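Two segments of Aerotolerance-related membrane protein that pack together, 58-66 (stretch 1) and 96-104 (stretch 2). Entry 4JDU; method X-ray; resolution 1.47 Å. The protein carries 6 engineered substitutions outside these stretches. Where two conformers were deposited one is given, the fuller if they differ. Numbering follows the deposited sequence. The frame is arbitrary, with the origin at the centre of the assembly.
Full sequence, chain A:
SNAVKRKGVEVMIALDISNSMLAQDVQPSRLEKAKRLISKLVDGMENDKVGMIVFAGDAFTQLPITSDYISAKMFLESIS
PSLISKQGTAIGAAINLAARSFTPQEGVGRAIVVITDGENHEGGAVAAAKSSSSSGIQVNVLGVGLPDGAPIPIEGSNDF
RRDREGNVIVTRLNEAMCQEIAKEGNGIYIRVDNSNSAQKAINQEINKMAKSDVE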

# COMPACT_ATOMS: atom_id res chain seq x y z
N ASP A 58 4.44 -12.37 0.78
CA ASP A 58 3.22 -12.89 0.17
C ASP A 58 2.10 -11.91 0.48
O ASP A 58 2.26 -11.03 1.34
CB ASP A 58 2.90 -14.27 0.72
CG ASP A 58 3.14 -14.36 2.22
N ALA A 59 0.97 -12.05 -0.21
CA ALA A 59 -0.16 -11.15 -0.03
C ALA A 59 -1.39 -11.91 0.46
O ALA A 59 -1.64 -13.05 0.06
CB ALA A 59 -0.47 -10.42 -1.35
N PHE A 60 -2.16 -11.25 1.32
CA PHE A 60 -3.37 -11.84 1.90
C PHE A 60 -4.48 -10.82 2.00
O PHE A 60 -4.23 -9.65 2.32
CB PHE A 60 -3.08 -12.41 3.30
CG PHE A 60 -2.03 -13.48 3.32
CD1 PHE A 60 -2.36 -14.80 3.05
CD2 PHE A 60 -0.72 -13.16 3.60
CE1 PHE A 60 -1.39 -15.79 3.06
CE2 PHE A 60 0.26 -14.14 3.63
CZ PHE A 60 -0.08 -15.45 3.35
N THR A 61 -5.71 -11.26 1.78
CA THR A 61 -6.86 -10.39 1.95
C THR A 61 -7.39 -10.41 3.38
O THR A 61 -7.96 -11.41 3.84
CB THR A 61 -7.98 -10.78 0.97
OG1 THR A 61 -7.46 -10.69 -0.36
CG2 THR A 61 -9.17 -9.85 1.12
N GLN A 62 -7.21 -9.31 4.09
CA GLN A 62 -7.77 -9.22 5.43
C GLN A 62 -9.24 -8.87 5.36
O GLN A 62 -10.07 -9.47 6.05
CB GLN A 62 -7.05 -8.16 6.26
CG GLN A 62 -5.61 -8.50 6.57
CD GLN A 62 -5.07 -7.65 7.68
OE1 GLN A 62 -5.60 -6.57 7.96
NE2 GLN A 62 -4.02 -8.14 8.33
N LEU A 63 -9.57 -7.88 4.54
CA LEU A 63 -10.94 -7.40 4.47
C LEU A 63 -11.44 -7.46 3.04
O LEU A 63 -11.00 -6.68 2.19
CB LEU A 63 -11.00 -5.95 4.96
CG LEU A 63 -12.39 -5.31 4.96
CD1 LEU A 63 -13.31 -6.03 5.94
CD2 LEU A 63 -12.27 -3.85 5.33
N PRO A 64 -12.35 -8.40 2.75
CA PRO A 64 -13.01 -8.39 1.44
C PRO A 64 -13.77 -7.09 1.22
O PRO A 64 -14.19 -6.44 2.20
CB PRO A 64 -13.97 -9.58 1.52
CG PRO A 64 -13.37 -10.49 2.55
CD PRO A 64 -12.75 -9.56 3.57
N ILE A 65 -13.93 -6.71 -0.04
CA ILE A 65 -14.62 -5.48 -0.42
C ILE A 65 -15.94 -5.33 0.33
O ILE A 65 -16.76 -6.26 0.34
CB ILE A 65 -14.91 -5.45 -1.93
CG1 ILE A 65 -13.62 -5.27 -2.73
CG2 ILE A 65 -15.93 -4.36 -2.26
CD1 ILE A 65 -13.11 -3.84 -2.82
N THR A 66 -16.16 -4.18 0.96
CA THR A 66 -17.34 -4.00 1.80
C THR A 66 -17.77 -2.53 1.89
O THR A 66 -16.97 -1.63 1.64
CB THR A 66 -17.05 -4.50 3.24
OG1 THR A 66 -18.21 -4.33 4.06
CG2 THR A 66 -15.88 -3.74 3.86
N ASN A 96 -1.74 -8.46 -8.20
CA ASN A 96 -2.42 -9.60 -8.80
C ASN A 96 -3.59 -10.07 -7.95
O ASN A 96 -4.67 -10.35 -8.46
CB ASN A 96 -1.46 -10.78 -9.02
CG ASN A 96 -0.57 -10.60 -10.24
OD1 ASN A 96 -0.83 -9.76 -11.10
ND2 ASN A 96 0.48 -11.41 -10.31
N LEU A 97 -3.38 -10.15 -6.64
CA LEU A 97 -4.43 -10.59 -5.74
C LEU A 97 -5.56 -9.56 -5.73
O LEU A 97 -6.74 -9.92 -5.80
CB LEU A 97 -3.86 -10.77 -4.33
CG LEU A 97 -4.87 -11.17 -3.27
CD1 LEU A 97 -5.51 -12.50 -3.58
CD2 LEU A 97 -4.17 -11.20 -1.91
N ALA A 98 -5.19 -8.28 -5.64
CA ALA A 98 -6.18 -7.20 -5.65
C ALA A 98 -7.04 -7.21 -6.91
O ALA A 98 -8.26 -7.02 -6.84
CB ALA A 98 -5.51 -5.85 -5.47
N ALA A 99 -6.41 -7.43 -8.07
CA ALA A 99 -7.11 -7.40 -9.34
C ALA A 99 -8.18 -8.48 -9.43
O ALA A 99 -9.12 -8.36 -10.20
CB ALA A 99 -6.14 -7.53 -10.50
N ARG A 100 -8.03 -9.54 -8.64
CA ARG A 100 -8.96 -10.65 -8.64
C ARG A 100 -9.94 -10.60 -7.48
O ARG A 100 -10.70 -11.54 -7.26
CB ARG A 100 -8.18 -11.96 -8.64
CG ARG A 100 -7.47 -12.18 -9.97
CD ARG A 100 -6.78 -13.53 -10.05
NE ARG A 100 -7.68 -14.64 -9.75
CZ ARG A 100 -7.24 -15.87 -9.53
NH1 ARG A 100 -8.09 -16.87 -9.27
NH2 ARG A 100 -5.93 -16.10 -9.58
N SER A 101 -9.95 -9.47 -6.77
CA SER A 101 -10.70 -9.37 -5.52
C SER A 101 -11.92 -8.46 -5.57
O SER A 101 -12.58 -8.25 -4.55
CB SER A 101 -9.78 -8.90 -4.39
OG SER A 101 -8.81 -9.89 -4.10
N PHE A 102 -12.22 -7.91 -6.75
CA PHE A 102 -13.39 -7.04 -6.90
C PHE A 102 -14.67 -7.85 -7.09
O PHE A 102 -14.63 -9.03 -7.45
CB PHE A 102 -13.18 -6.07 -8.07
CG PHE A 102 -12.07 -5.08 -7.83
CD1 PHE A 102 -12.30 -3.92 -7.10
CD2 PHE A 102 -10.79 -5.32 -8.31
CE1 PHE A 102 -11.29 -3.00 -6.86
CE2 PHE A 102 -9.75 -4.40 -8.07
CZ PHE A 102 -10.00 -3.24 -7.34
N THR A 103 -15.81 -7.22 -6.84
CA THR A 103 -17.09 -7.90 -7.06
C THR A 103 -17.44 -7.90 -8.54
O THR A 103 -17.04 -7.01 -9.28
CB THR A 103 -18.25 -7.25 -6.28
OG1 THR A 103 -18.75 -6.12 -7.01
CG2 THR A 103 -17.80 -6.80 -4.92
N PRO A 104 -18.20 -8.90 -8.98
CA PRO A 104 -18.63 -8.90 -10.39
C PRO A 104 -19.63 -7.79 -10.76
O PRO A 104 -20.01 -7.72 -11.92
CB PRO A 104 -19.28 -10.28 -10.55
CG PRO A 104 -19.62 -10.73 -9.17
CD PRO A 104 -18.55 -10.15 -8.29
O HOH W 1 -12.96 -8.68 -2.01

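No direct hydrogen bond joins these two stretches; the polar link between them is a single water molecule, held between one backbone and the other. The water accepts from Ile65 N at 3.0 Å and donates to Ser101 O at 2.6 Å, so it satisfies an amide of the first stretch and a carbonyl of the second that lie too far apart to pair directly. Everything else across the contact is van der Waals packing, and the buried surface is modest, 293 Å² summed over both sides.

The packing falls into two patches. In the first, the strand residues Ala59 to Thr61 meet the helical residue Leu97. The CA-to-CB bond of Leu97 points toward the strand, and chi1 at 177° (t) and chi2 at 62° (p) carry its CD2 methyl into the backbone and side chains there. Leu97 CD2 lies 3.7 Å from Ala59 O, 3.8 Å from Ala59 CB and 3.8 Å from Phe60 N. A long branched side chain suits the helix position because it can span the gap to the strand, where Ala59 and Leu97 have CA atoms 7.2 Å apart. Ala59 offers an apolar methyl, and Leu97 CD2 also lies against its carbonyl oxygen. Side chains alternate along the strand, so the CA-to-CB bonds of Ala59 and Thr61 point toward the second stretch and that of Phe60 points away. The large ring of Phe60 therefore lies on the surface, and its residue touches Leu97 through the backbone.

Thr61 extends this patch. With chi1 at -58° (m), Thr61 OG1 approaches Leu97 CD2 to 3.7 Å. Thr61 OG1 is also 4.1 Å from Ser101 OG, too long for a hydrogen bond; threonine is tolerable here because the residue is partly exposed and its hydroxyl needs no partner across the contact. Ser101 OG instead donates to Leu97 O at 2.7 Å, within its own stretch. Arg100 N also donates to Leu97 O, at 3.1 Å, and Ser101 N donates to Ala98 O at 3.0 Å. Serine is apt here because its short side chain can fold back onto the carbonyl four residues earlier, satisfying its own polar group while its CA-to-CB bond still points toward the first stretch.

The second patch centres on Ile65, which loses 72 Å² to the other stretch. The chain turns a corner around this residue, and its CA-to-CB bond points toward the second stretch, with both chi angles in m. Ile65 CG1 packs 3.6 Å from Ser101 O, the carbonyl that also receives the water. Ile65 CD1 reaches Phe102 CD1 at 4.4 Å, approaching the ring obliquely, while Ile65 CG2 lies 4.1 Å from Thr103 CG2. A beta-branched residue suits this position because the two arms leaving CB can serve different neighbours. Phe102 directs its CA-to-CB bond away from the first stretch, yet its broad ring still offers apolar surface to the isoleucine. The CA-to-CB bond of Thr103 runs sideways, and the residue contributes its methyl to the contact.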